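Putative hydroxymethylglutaryl-CoA synthase (Streptococcus mutans, PDB 3SQZ) probably condenses acetyl-CoA with acetoacetyl-CoA to give hydroxymethylglutaryl-CoA, as other thiolase-fold synthases of its family do. Local coordinates at residues 110-114 / 311-315; 83-89 / 170-174; 332-338 / 350-356; 199-203 / 357-362. All blocks are in the same frame, centred on the assembly; numbering follows the deposited sequence.

In the fold
Buried contacts 1 and 2 lie near the centre of the chain and reach neighbouring strands of one sheet, 105-111 in contact 1 and 166-175 in contact 2; they touch directly through Ser114 and Asp173, and contact 1 carries a predicted catalytic glutamate. Contacts 3 and 4, both partly buried and with their centres about 19 Å from the centre of the chain, meet where Val355 N approaches Ile202 O at 2.9 Å. The chemistry changes with position. A carboxylate stacked on a ring marks contact 1, and a helix rests on a strand through a buried serine in contact 2. Contact 3 relies on regular backbone bonding between strands, whereas contact 4, away from the annotated sites, joins two loops by a glutamine amide laid over a guanidinium and by apolar touch.

Contact 1 (110-114 / 311-315); sequences LATES and IYTGS
Glu113 lays its carboxylate over one face of the Tyr312 ring, and the two planes are only 14° apart although the side chains themselves cross at about a right angle. The stack is displaced toward the rim: Glu113 OE2 is 3.4 Å from Tyr312 CG, and Glu113 OE1 reaches outward to the neighbourhood of Tyr312 CE2. With Glu113 CG set between its backbone N and carbonyl carbon (chi1 56°) and the chain extended beyond it, the carboxylate is carried straight across to the ring. Near the plane of that ring, Ser114 OG comes up to its edge, 4.2 Å from Tyr312 CD2. Thr313 turns both branches to Ala111 and Thr112. Its CG2 packs 3.9 Å from Thr112 N, while its OG1 lies 3.2 Å from Ala111 O and is hydrogen-bonded to Asp173. The turn that presents Glu113 is braced from within, because Ser114 N donates to Thr112 OG1 (2.9 Å), an ST turn; Thr112 OG1 is also hydrogen-bonded to Ser172 O. Glu113 is a predicted proton donor/acceptor, and Tyr312 stands close to Tyr177 and Asn310 of the predicted substrate site. Strand 166-175 supports both segments: Asp173 bonds Glu113 N and Ser114 OG, and Tyr312 rests on Ala175. Helix 147-161 packs against Ala111 and Thr313.

Contact 2 (83-89 / 170-174); sequences DDVVTLA and LASDI
Asp83 and Ile174 open the contact: the methyl CD1 of Ile174 sits 3.5 Å from Asp83 O, and the same methyl extends along to Asp84 CA. Asp84 turns its own side chain from the strand and serves as N-cap of helix 85-94. Thr87 N donates to Asp84 OD1 (3.0 Å) and Asp84 N to Thr87 OG1, a capping box, while Asp84 OD2 is bound outside by Tyr419 and by a salt bridge to Arg417. Val85 CG2 packs 3.6 Å from Ser172 OG, and Val85 O accepts a hydrogen bond of 2.8 Å from that hydroxyl, which comes onto a lone pair in the carbonyl plane (C=O...O angle 118°). Ser172 OG points away from the strand to meet the helix because chi1 of -178° sets it opposite the backbone N. One turn later Leu88 extends CD1 to 4.1 Å from Ile174 CG1, the two side chains crossing at about a right angle. Ala89 closes the row: its CB lies 3.9 Å from Ser172 CB and 4.1 Å from Leu170 CG. The alternate strand residues Ala171 and Asp173 turn from the helix. Between these two segments Ser172 OG is the polar side-chain group set among aliphatic neighbours, and the cost of burying it is met by Val85 O, which also accepts from Ala89 N within the helix.

Contact 3 (332-338 / 350-356); sequences AGDKIAL and FTGTLVK
A beta hairpin made by strands 335-342 and 346-354 brings these segments together near one edge of the mixed sheet. Six backbone hydrogen bonds run along it, from Gly333 N to Leu354 O (2.9 Å) through to Phe350 N to Leu338 O (3.1 Å). Ile336 with Gly352 and Leu338 with Phe350 are hydrogen-bonded pairs; Lys335 with Thr353 and Ala337 with Thr351 are non-hydrogen-bonded. Leu338 CB stands over the Phe350 ring face in a CH-pi contact, 3.9 Å from its centroid and 17° off the normal. Phe350 CG sits between its backbone N and carbonyl carbon (chi1 63°), which brings the ring back toward Leu338. On the same face of the sheet, Ile336 CD1 touches Leu354 CG at 4.1 Å. Helix 315-326 covers this face, with Leu320 and Leu323 on Ile336, Phe317 on Phe350 and Leu324 on Leu354. On the other face of the sheet, beside Ala337 and Thr351, Lys335 and Thr353 run side by side, Lys335 CG lying 3.5 Å from Thr353 OG1, before the bent lysine chain leads off. Strands 203-213 and 263-266 flank the pair, so the hairpin forms part of the helix-backed sheet characteristic of the thiolase fold.

Contact 4 (199-203 / 357-362); sequences DPRIL and GFKEQL
The amide of Gln361 lies over one face of the Arg201 guanidinium, the planes tilted 32° apart. The setting is a classic beta bulge, in which Ile202 and Leu203 both face Ile39, met by a short 3-10 segment, 358-361. Gln361 NE2 sits 4.0 Å above the centre of the guanidinium plane. Gln361 OE1 lies over the same face, 3.7 Å from Arg201 NH1, and also near Arg201 CD. Arg201 NH2 makes a salt bridge with Asp40. The second flat group, the Phe358 ring, leads away from the contact and takes Lys359 CG of its own segment over one face, offset toward the rim; it is Phe358 CB that meets Ile202 CA, at 3.9 Å. Bent at chi2 (-47°), Gln361 turns its amide to the arginine while its CB stays 3.8 Å from Ile202 CD1. That methyl is also 4.4 Å from Leu362 CD2, and Leu324 of helix 315-326 packs on both Ile202 and Leu362. No hydrogen bond passes between the two segments. At their closest backbone approach, Phe358 CA directs a CA-H...O contact at Arg201 O, 3.3 Å away with an angle of 138° at the hydrogen.

Contact 1 (110-114 / 311-315)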
loop_
_atom_site.group_PDB
_atom_site.type_symbol
_atom_site.label_atom_id
_atom_site.label_comp_id
_atom_site.label_asym_id
_atom_site.label_seq_id
_atom_site.Cartn_x
_atom_site.Cartn_y
_atom_site.Cartn_z
ATOM N N LEU A 110 11.788 3.577 1.232
ATOM C CA LEU A 110 10.960 2.384 1.355
ATOM C C LEU A 110 10.170 2.449 2.651
ATOM O O LEU A 110 10.760 2.424 3.735
ATOM C CB LEU A 110 11.834 1.132 1.349
ATOM C CG LEU A 110 11.094 -0.177 1.658
ATOM C CD1 LEU A 110 9.998 -0.485 0.645
ATOM C CD2 LEU A 110 12.087 -1.330 1.763
ATOM N N ALA A 111 8.852 2.556 2.530
ATOM C CA ALA A 111 7.939 2.432 3.660
ATOM C C ALA A 111 7.508 0.974 3.755
ATOM O O ALA A 111 7.042 0.402 2.764
ATOM C CB ALA A 111 6.733 3.333 3.449
ATOM N N THR A 112 7.701 0.361 4.919
ATOM C CA THR A 112 7.361 -1.042 5.077
ATOM C C THR A 112 7.259 -1.399 6.549
ATOM O O THR A 112 7.854 -0.731 7.401
ATOM C CB THR A 112 8.412 -1.968 4.388
ATOM O OG1 THR A 112 7.944 -3.319 4.391
ATOM C CG2 THR A 112 9.767 -1.912 5.107
ATOM N N GLU A 113 6.517 -2.465 6.834
ATOM C CA GLU A 113 6.601 -3.142 8.123
ATOM C C GLU A 113 6.954 -4.614 7.920
ATOM O O GLU A 113 6.765 -5.435 8.819
ATOM C CB GLU A 113 5.317 -2.968 8.949
ATOM C CG GLU A 113 4.052 -3.422 8.248
ATOM C CD GLU A 113 2.838 -3.408 9.156
ATOM O OE1 GLU A 113 2.782 -4.261 10.067
ATOM O OE2 GLU A 113 1.937 -2.550 8.953
ATOM N N SER A 114 7.511 -4.920 6.746
ATOM C CA SER A 114 7.876 -6.288 6.373
ATOM C C SER A 114 9.367 -6.367 6.048
ATOM O O SER A 114 9.784 -7.070 5.123
ATOM C CB SER A 114 7.069 -6.725 5.138
ATOM O OG SER A 114 5.670 -6.631 5.368
ATOM N N ILE A 311 -2.257 -4.809 2.090
ATOM C CA ILE A 311 -0.851 -4.599 1.751
ATOM C C ILE A 311 -0.202 -3.566 2.667
ATOM O O ILE A 311 0.791 -2.929 2.311
ATOM C CB ILE A 311 -0.622 -4.307 0.238
ATOM C CG1 ILE A 311 -1.172 -2.938 -0.185
ATOM C CG2 ILE A 311 -1.215 -5.444 -0.601
ATOM C CD1 ILE A 311 -0.704 -2.512 -1.567
ATOM N N TYR A 312 -0.760 -3.437 3.870
ATOM C CA TYR A 312 -0.192 -2.576 4.903
ATOM C C TYR A 312 0.106 -1.157 4.374
ATOM O O TYR A 312 -0.839 -0.433 4.016
ATOM C CB TYR A 312 1.026 -3.230 5.571
ATOM C CG TYR A 312 0.785 -4.481 6.416
ATOM C CD1 TYR A 312 -0.416 -4.708 7.095
ATOM C CD2 TYR A 312 1.814 -5.405 6.585
ATOM C CE1 TYR A 312 -0.574 -5.841 7.903
ATOM C CE2 TYR A 312 1.668 -6.515 7.380
ATOM C CZ TYR A 312 0.477 -6.736 8.039
ATOM O OH TYR A 312 0.314 -7.844 8.837
ATOM N N THR A 313 1.376 -0.743 4.325
ATOM C CA THR A 313 1.697 0.636 3.947
ATOM C C THR A 313 1.106 1.068 2.615
ATOM O O THR A 313 0.774 2.235 2.431
ATOM C CB THR A 313 3.228 0.896 3.893
ATOM O OG1 THR A 313 3.843 0.025 2.933
ATOM C CG2 THR A 313 3.874 0.743 5.275
ATOM N N GLY A 314 1.003 0.147 1.670
ATOM C CA GLY A 314 0.527 0.521 0.358
ATOM C C GLY A 314 -0.978 0.608 0.220
ATOM O O GLY A 314 -1.468 1.065 -0.811
ATOM N N SER A 315 -1.733 0.214 1.242
ATOM C CA SER A 315 -3.163 0.009 1.038
ATOM C C SER A 315 -3.935 1.289 0.710
ATOM O O SER A 315 -4.778 1.278 -0.184
ATOM C CB SER A 315 -3.785 -0.719 2.221
ATOM O OG SER A 315 -3.772 0.109 3.366
#

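Contact 2 (83-89 / 170-174)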
loop_
_atom_site.group_PDB
_atom_site.type_symbol
_atom_site.label_atom_id
_atom_site.label_comp_id
_atom_site.label_asym_id
_atom_site.label_seq_id
_atom_site.Cartn_x
_atom_site.Cartn_y
_atom_site.Cartn_z
ATOM N N ASP A 83 9.606 -13.811 -3.379
ATOM C CA ASP A 83 9.031 -12.515 -3.752
ATOM C C ASP A 83 8.742 -11.785 -2.441
ATOM O O ASP A 83 7.760 -12.088 -1.761
ATOM C CB ASP A 83 7.739 -12.732 -4.552
ATOM C CG ASP A 83 7.478 -11.652 -5.616
ATOM O OD1 ASP A 83 8.172 -10.609 -5.655
ATOM O OD2 ASP A 83 6.541 -11.854 -6.422
ATOM N N ASP A 84 9.608 -10.841 -2.077
ATOM C CA ASP A 84 9.549 -10.199 -0.767
ATOM C C ASP A 84 9.371 -8.691 -0.893
ATOM O O ASP A 84 9.053 -8.179 -1.972
ATOM C CB ASP A 84 10.795 -10.545 0.064
ATOM C CG ASP A 84 12.064 -9.923 -0.477
ATOM O OD1 ASP A 84 12.023 -9.190 -1.486
ATOM O OD2 ASP A 84 13.121 -10.165 0.151
ATOM N N VAL A 85 9.569 -7.974 0.212
ATOM C CA VAL A 85 9.398 -6.527 0.197
ATOM C C VAL A 85 10.253 -5.856 -0.882
ATOM O O VAL A 85 9.814 -4.919 -1.552
ATOM C CB VAL A 85 9.711 -5.919 1.603
ATOM C CG1 VAL A 85 11.155 -6.216 2.051
ATOM C CG2 VAL A 85 9.434 -4.420 1.625
ATOM N N VAL A 86 11.481 -6.333 -1.037
ATOM C CA VAL A 86 12.420 -5.743 -1.982
ATOM C C VAL A 86 12.014 -5.993 -3.424
ATOM O O VAL A 86 12.011 -5.074 -4.249
ATOM C CB VAL A 86 13.844 -6.286 -1.739
ATOM C CG1 VAL A 86 14.775 -5.936 -2.885
ATOM C CG2 VAL A 86 14.386 -5.757 -0.426
ATOM N N THR A 87 11.682 -7.239 -3.742
ATOM C CA THR A 87 11.356 -7.563 -5.124
ATOM C C THR A 87 10.039 -6.932 -5.556
ATOM O O THR A 87 9.924 -6.456 -6.683
ATOM C CB THR A 87 11.355 -9.072 -5.369
ATOM O OG1 THR A 87 10.411 -9.686 -4.497
ATOM C CG2 THR A 87 12.731 -9.647 -5.086
ATOM N N LEU A 88 9.049 -6.920 -4.667
ATOM C CA LEU A 88 7.790 -6.255 -4.987
ATOM C C LEU A 88 8.019 -4.756 -5.176
ATOM O O LEU A 88 7.476 -4.156 -6.110
ATOM C CB LEU A 88 6.737 -6.524 -3.911
ATOM C CG LEU A 88 6.248 -7.972 -3.820
ATOM C CD1 LEU A 88 5.399 -8.148 -2.577
ATOM C CD2 LEU A 88 5.487 -8.396 -5.076
ATOM N N ALA A 89 8.825 -4.153 -4.301
ATOM C CA ALA A 89 9.107 -2.722 -4.398
ATOM C C ALA A 89 9.806 -2.404 -5.724
ATOM O O ALA A 89 9.410 -1.480 -6.446
ATOM C CB ALA A 89 9.942 -2.255 -3.221
ATOM N N LEU A 170 8.365 4.051 -2.156
ATOM C CA LEU A 170 7.866 2.687 -2.274
ATOM C C LEU A 170 7.115 2.348 -1.004
ATOM O O LEU A 170 7.602 2.617 0.092
ATOM C CB LEU A 170 9.018 1.693 -2.425
ATOM C CG LEU A 170 9.988 1.784 -3.603
ATOM C CD1 LEU A 170 9.295 2.051 -4.926
ATOM C CD2 LEU A 170 11.103 2.773 -3.348
ATOM N N ALA A 171 5.940 1.749 -1.160
ATOM C CA ALA A 171 5.140 1.277 -0.035
ATOM C C ALA A 171 4.879 -0.193 -0.298
ATOM O O ALA A 171 4.003 -0.534 -1.104
ATOM C CB ALA A 171 3.842 2.039 0.040
ATOM N N SER A 172 5.654 -1.056 0.358
ATOM C CA SER A 172 5.731 -2.465 -0.008
ATOM C C SER A 172 5.607 -3.325 1.236
ATOM O O SER A 172 6.265 -3.068 2.238
ATOM C CB SER A 172 7.067 -2.742 -0.684
ATOM O OG SER A 172 7.137 -4.092 -1.090
ATOM N N ASP A 173 4.767 -4.356 1.173
ATOM C CA ASP A 173 4.485 -5.155 2.360
ATOM C C ASP A 173 3.866 -6.493 1.992
ATOM O O ASP A 173 3.226 -6.645 0.937
ATOM C CB ASP A 173 3.530 -4.412 3.306
ATOM C CG ASP A 173 4.254 -3.531 4.319
ATOM O OD1 ASP A 173 3.958 -2.318 4.371
ATOM O OD2 ASP A 173 5.082 -4.064 5.088
ATOM N N ILE A 174 4.041 -7.446 2.902
ATOM C CA ILE A 174 3.373 -8.733 2.837
ATOM C C ILE A 174 2.667 -8.918 4.171
ATOM O O ILE A 174 3.313 -9.025 5.221
ATOM C CB ILE A 174 4.368 -9.866 2.573
ATOM C CG1 ILE A 174 4.978 -9.686 1.181
ATOM C CG2 ILE A 174 3.680 -11.220 2.685
ATOM C CD1 ILE A 174 6.165 -10.569 0.910
#

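Contact 3 (332-338 / 350-356)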
loop_
_atom_site.group_PDB
_atom_site.type_symbol
_atom_site.label_atom_id
_atom_site.label_comp_id
_atom_site.label_asym_id
_atom_site.label_seq_id
_atom_site.Cartn_x
_atom_site.Cartn_y
_atom_site.Cartn_z
ATOM N N ALA A 332 -10.050 16.792 -13.759
ATOM C CA ALA A 332 -9.020 17.754 -13.409
ATOM C C ALA A 332 -9.583 18.807 -12.480
ATOM O O ALA A 332 -10.674 19.333 -12.714
ATOM C CB ALA A 332 -8.481 18.404 -14.658
ATOM N N GLY A 333 -8.835 19.119 -11.429
ATOM C CA GLY A 333 -9.237 20.144 -10.491
ATOM C C GLY A 333 -10.029 19.614 -9.319
ATOM O O GLY A 333 -10.186 20.317 -8.331
ATOM N N ASP A 334 -10.544 18.389 -9.418
ATOM C CA ASP A 334 -11.184 17.761 -8.266
ATOM C C ASP A 334 -10.155 17.533 -7.166
ATOM O O ASP A 334 -9.005 17.159 -7.437
ATOM C CB ASP A 334 -11.790 16.409 -8.643
ATOM C CG ASP A 334 -13.145 16.517 -9.320
ATOM O OD1 ASP A 334 -13.800 17.577 -9.240
ATOM O OD2 ASP A 334 -13.571 15.494 -9.911
ATOM N N LYS A 335 -10.589 17.729 -5.926
ATOM C CA LYS A 335 -9.740 17.486 -4.769
ATOM C C LYS A 335 -10.103 16.178 -4.102
ATOM O O LYS A 335 -11.267 15.782 -4.047
ATOM C CB LYS A 335 -9.871 18.621 -3.756
ATOM C CG LYS A 335 -9.386 19.952 -4.278
ATOM C CD LYS A 335 -9.413 21.012 -3.187
ATOM C CE LYS A 335 -10.643 21.898 -3.304
ATOM N NZ LYS A 335 -10.588 22.733 -4.537
ATOM N N ILE A 336 -9.079 15.505 -3.593
ATOM C CA ILE A 336 -9.240 14.226 -2.928
ATOM C C ILE A 336 -8.669 14.356 -1.528
ATOM O O ILE A 336 -7.591 14.925 -1.343
ATOM C CB ILE A 336 -8.481 13.113 -3.687
ATOM C CG1 ILE A 336 -9.049 12.979 -5.102
ATOM C CG2 ILE A 336 -8.569 11.780 -2.946
ATOM C CD1 ILE A 336 -8.285 12.024 -5.979
ATOM N N ALA A 337 -9.409 13.861 -0.540
ATOM C CA ALA A 337 -8.914 13.793 0.832
ATOM C C ALA A 337 -8.513 12.361 1.125
ATOM O O ALA A 337 -9.203 11.420 0.719
ATOM C CB ALA A 337 -9.978 14.252 1.808
ATOM N N LEU A 338 -7.402 12.205 1.835
ATOM C CA LEU A 338 -6.859 10.894 2.151
ATOM C C LEU A 338 -6.650 10.750 3.660
ATOM O O LEU A 338 -6.097 11.649 4.312
ATOM C CB LEU A 338 -5.536 10.671 1.411
ATOM C CG LEU A 338 -5.633 10.690 -0.120
ATOM C CD1 LEU A 338 -5.296 12.066 -0.688
ATOM C CD2 LEU A 338 -4.736 9.628 -0.723
ATOM N N PHE A 350 -4.397 14.236 4.635
ATOM C CA PHE A 350 -3.762 15.104 3.666
ATOM C C PHE A 350 -4.609 15.100 2.405
ATOM O O PHE A 350 -5.549 14.310 2.282
ATOM C CB PHE A 350 -2.308 14.690 3.392
ATOM C CG PHE A 350 -2.151 13.321 2.784
ATOM C CD1 PHE A 350 -1.901 13.169 1.427
ATOM C CD2 PHE A 350 -2.206 12.186 3.578
ATOM C CE1 PHE A 350 -1.732 11.908 0.877
ATOM C CE2 PHE A 350 -2.044 10.924 3.029
ATOM C CZ PHE A 350 -1.802 10.787 1.678
ATOM N N THR A 351 -4.298 15.996 1.478
ATOM C CA THR A 351 -5.147 16.194 0.312
ATOM C C THR A 351 -4.325 16.423 -0.935
ATOM O O THR A 351 -3.132 16.742 -0.876
ATOM C CB THR A 351 -6.066 17.408 0.475
ATOM O OG1 THR A 351 -5.267 18.597 0.481
ATOM C CG2 THR A 351 -6.886 17.319 1.754
ATOM N N GLY A 352 -4.988 16.301 -2.078
ATOM C CA GLY A 352 -4.361 16.581 -3.351
ATOM C C GLY A 352 -5.389 16.978 -4.390
ATOM O O GLY A 352 -6.593 16.778 -4.201
ATOM N N THR A 353 -4.910 17.535 -5.494
ATOM C CA THR A 353 -5.776 17.972 -6.586
ATOM C C THR A 353 -5.372 17.267 -7.872
ATOM O O THR A 353 -4.187 17.202 -8.213
ATOM C CB THR A 353 -5.682 19.498 -6.798
ATOM O OG1 THR A 353 -6.195 20.158 -5.640
ATOM C CG2 THR A 353 -6.498 19.932 -8.011
ATOM N N LEU A 354 -6.359 16.728 -8.580
ATOM C CA LEU A 354 -6.090 16.031 -9.836
ATOM C C LEU A 354 -5.650 16.972 -10.946
ATOM O O LEU A 354 -6.185 18.071 -11.100
ATOM C CB LEU A 354 -7.315 15.251 -10.289
ATOM C CG LEU A 354 -7.582 13.982 -9.488
ATOM C CD1 LEU A 354 -8.947 13.409 -9.839
ATOM C CD2 LEU A 354 -6.486 12.948 -9.733
ATOM N N VAL A 355 -4.699 16.500 -11.741
ATOM C CA VAL A 355 -4.120 17.256 -12.837
ATOM C C VAL A 355 -4.720 16.811 -14.167
ATOM O O VAL A 355 -4.909 15.621 -14.411
ATOM C CB VAL A 355 -2.592 17.033 -12.857
ATOM C CG1 VAL A 355 -1.940 17.752 -14.020
ATOM C CG2 VAL A 355 -1.992 17.490 -11.535
ATOM N N LYS A 356 -5.036 17.781 -15.013
ATOM C CA LYS A 356 -5.480 17.514 -16.370
ATOM C C LYS A 356 -4.526 16.538 -17.059
ATOM O O LYS A 356 -3.306 16.741 -17.082
ATOM C CB LYS A 356 -5.522 18.835 -17.129
ATOM C CG LYS A 356 -5.797 18.729 -18.603
ATOM C CD LYS A 356 -5.867 20.117 -19.209
ATOM C CE LYS A 356 -6.105 20.053 -20.700
ATOM N NZ LYS A 356 -6.376 21.419 -21.218
#

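Contact 4 (199-203 / 357-362)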
loop_
_atom_site.group_PDB
_atom_site.type_symbol
_atom_site.label_atom_id
_atom_site.label_comp_id
_atom_site.label_asym_id
_atom_site.label_seq_id
_atom_site.Cartn_x
_atom_site.Cartn_y
_atom_site.Cartn_z
ATOM N N ASP A 199 5.548 19.823 -11.112
ATOM C CA ASP A 199 4.628 19.714 -12.240
ATOM C C ASP A 199 4.200 18.270 -12.475
ATOM O O ASP A 199 4.338 17.728 -13.575
ATOM C CB ASP A 199 5.259 20.326 -13.480
ATOM C CG ASP A 199 5.551 21.797 -13.295
ATOM O OD1 ASP A 199 4.706 22.488 -12.683
ATOM O OD2 ASP A 199 6.627 22.256 -13.727
ATOM N N PRO A 200 3.654 17.646 -11.430
ATOM C CA PRO A 200 3.247 16.242 -11.526
ATOM C C PRO A 200 2.074 16.050 -12.479
ATOM O O PRO A 200 1.220 16.930 -12.630
ATOM C CB PRO A 200 2.797 15.927 -10.105
ATOM C CG PRO A 200 2.299 17.228 -9.596
ATOM C CD PRO A 200 3.250 18.244 -10.145
ATOM N N ARG A 201 2.005 14.868 -13.077
ATOM C CA ARG A 201 0.960 14.573 -14.047
ATOM C C ARG A 201 -0.297 13.933 -13.464
ATOM O O ARG A 201 -1.289 13.814 -14.177
ATOM C CB ARG A 201 1.528 13.745 -15.200
ATOM C CG ARG A 201 2.379 14.588 -16.130
ATOM C CD ARG A 201 3.116 13.781 -17.164
ATOM N NE ARG A 201 4.148 12.960 -16.545
ATOM C CZ ARG A 201 4.960 12.153 -17.215
ATOM N NH1 ARG A 201 4.855 12.045 -18.536
ATOM N NH2 ARG A 201 5.872 11.452 -16.560
ATOM N N ILE A 202 -0.276 13.543 -12.190
ATOM C CA ILE A 202 -1.458 12.934 -11.583
ATOM C C ILE A 202 -2.078 13.778 -10.472
ATOM O O ILE A 202 -3.219 14.225 -10.604
ATOM C CB ILE A 202 -1.206 11.496 -11.073
ATOM C CG1 ILE A 202 -0.751 10.594 -12.222
ATOM C CG2 ILE A 202 -2.464 10.941 -10.403
ATOM C CD1 ILE A 202 -0.371 9.192 -11.780
ATOM N N LEU A 203 -1.335 14.007 -9.386
ATOM C CA LEU A 203 -1.923 14.604 -8.196
ATOM C C LEU A 203 -0.989 15.635 -7.583
ATOM O O LEU A 203 0.112 15.300 -7.136
ATOM C CB LEU A 203 -2.252 13.529 -7.151
ATOM C CG LEU A 203 -3.171 13.950 -5.999
ATOM C CD1 LEU A 203 -4.616 14.071 -6.472
ATOM C CD2 LEU A 203 -3.063 12.985 -4.817
ATOM N N GLY A 357 -5.086 15.473 -17.622
ATOM C CA GLY A 357 -4.293 14.452 -18.277
ATOM C C GLY A 357 -3.900 13.275 -17.400
ATOM O O GLY A 357 -3.216 12.371 -17.867
ATOM N N PHE A 358 -4.334 13.257 -16.142
ATOM C CA PHE A 358 -3.936 12.185 -15.232
ATOM C C PHE A 358 -4.215 10.788 -15.777
ATOM O O PHE A 358 -3.463 9.852 -15.501
ATOM C CB PHE A 358 -4.553 12.372 -13.831
ATOM C CG PHE A 358 -6.043 12.086 -13.743
ATOM C CD1 PHE A 358 -6.491 10.829 -13.360
ATOM C CD2 PHE A 358 -6.986 13.078 -14.010
ATOM C CE1 PHE A 358 -7.850 10.555 -13.248
ATOM C CE2 PHE A 358 -8.345 12.809 -13.903
ATOM C CZ PHE A 358 -8.776 11.546 -13.528
ATOM N N LYS A 359 -5.291 10.639 -16.542
ATOM C CA LYS A 359 -5.658 9.325 -17.051
ATOM C C LYS A 359 -4.580 8.745 -17.960
ATOM O O LYS A 359 -4.458 7.526 -18.076
ATOM C CB LYS A 359 -7.010 9.374 -17.774
ATOM C CG LYS A 359 -8.196 9.592 -16.849
ATOM C CD LYS A 359 -9.452 9.932 -17.628
ATOM C CE LYS A 359 -10.658 9.931 -16.729
ATOM N NZ LYS A 359 -11.839 10.552 -17.388
ATOM N N GLU A 360 -3.793 9.617 -18.590
ATOM C CA GLU A 360 -2.706 9.192 -19.476
ATOM C C GLU A 360 -1.618 8.424 -18.738
ATOM O O GLU A 360 -0.816 7.733 -19.365
ATOM C CB GLU A 360 -2.071 10.405 -20.172
ATOM C CG GLU A 360 -3.028 11.229 -21.018
ATOM C CD GLU A 360 -2.417 12.540 -21.505
ATOM O OE1 GLU A 360 -1.300 12.894 -21.068
ATOM O OE2 GLU A 360 -3.061 13.222 -22.329
ATOM N N GLN A 361 -1.564 8.577 -17.419
ATOM C CA GLN A 361 -0.532 7.919 -16.625
ATOM C C GLN A 361 -1.020 6.614 -16.016
ATOM O O GLN A 361 -0.259 5.930 -15.341
ATOM C CB GLN A 361 -0.029 8.849 -15.515
ATOM C CG GLN A 361 0.557 10.162 -15.997
ATOM C CD GLN A 361 1.533 9.993 -17.148
ATOM O OE1 GLN A 361 1.460 10.723 -18.137
ATOM N NE2 GLN A 361 2.443 9.031 -17.034
ATOM N N LEU A 362 -2.282 6.265 -16.259
ATOM C CA LEU A 362 -2.904 5.117 -15.598
ATOM C C LEU A 362 -2.935 3.900 -16.508
ATOM O O LEU A 362 -2.548 3.965 -17.677
ATOM C CB LEU A 362 -4.331 5.471 -15.160
ATOM C CG LEU A 362 -4.513 6.715 -14.290
ATOM C CD1 LEU A 362 -5.988 6.968 -13.995
ATOM C CD2 LEU A 362 -3.703 6.588 -13.009
#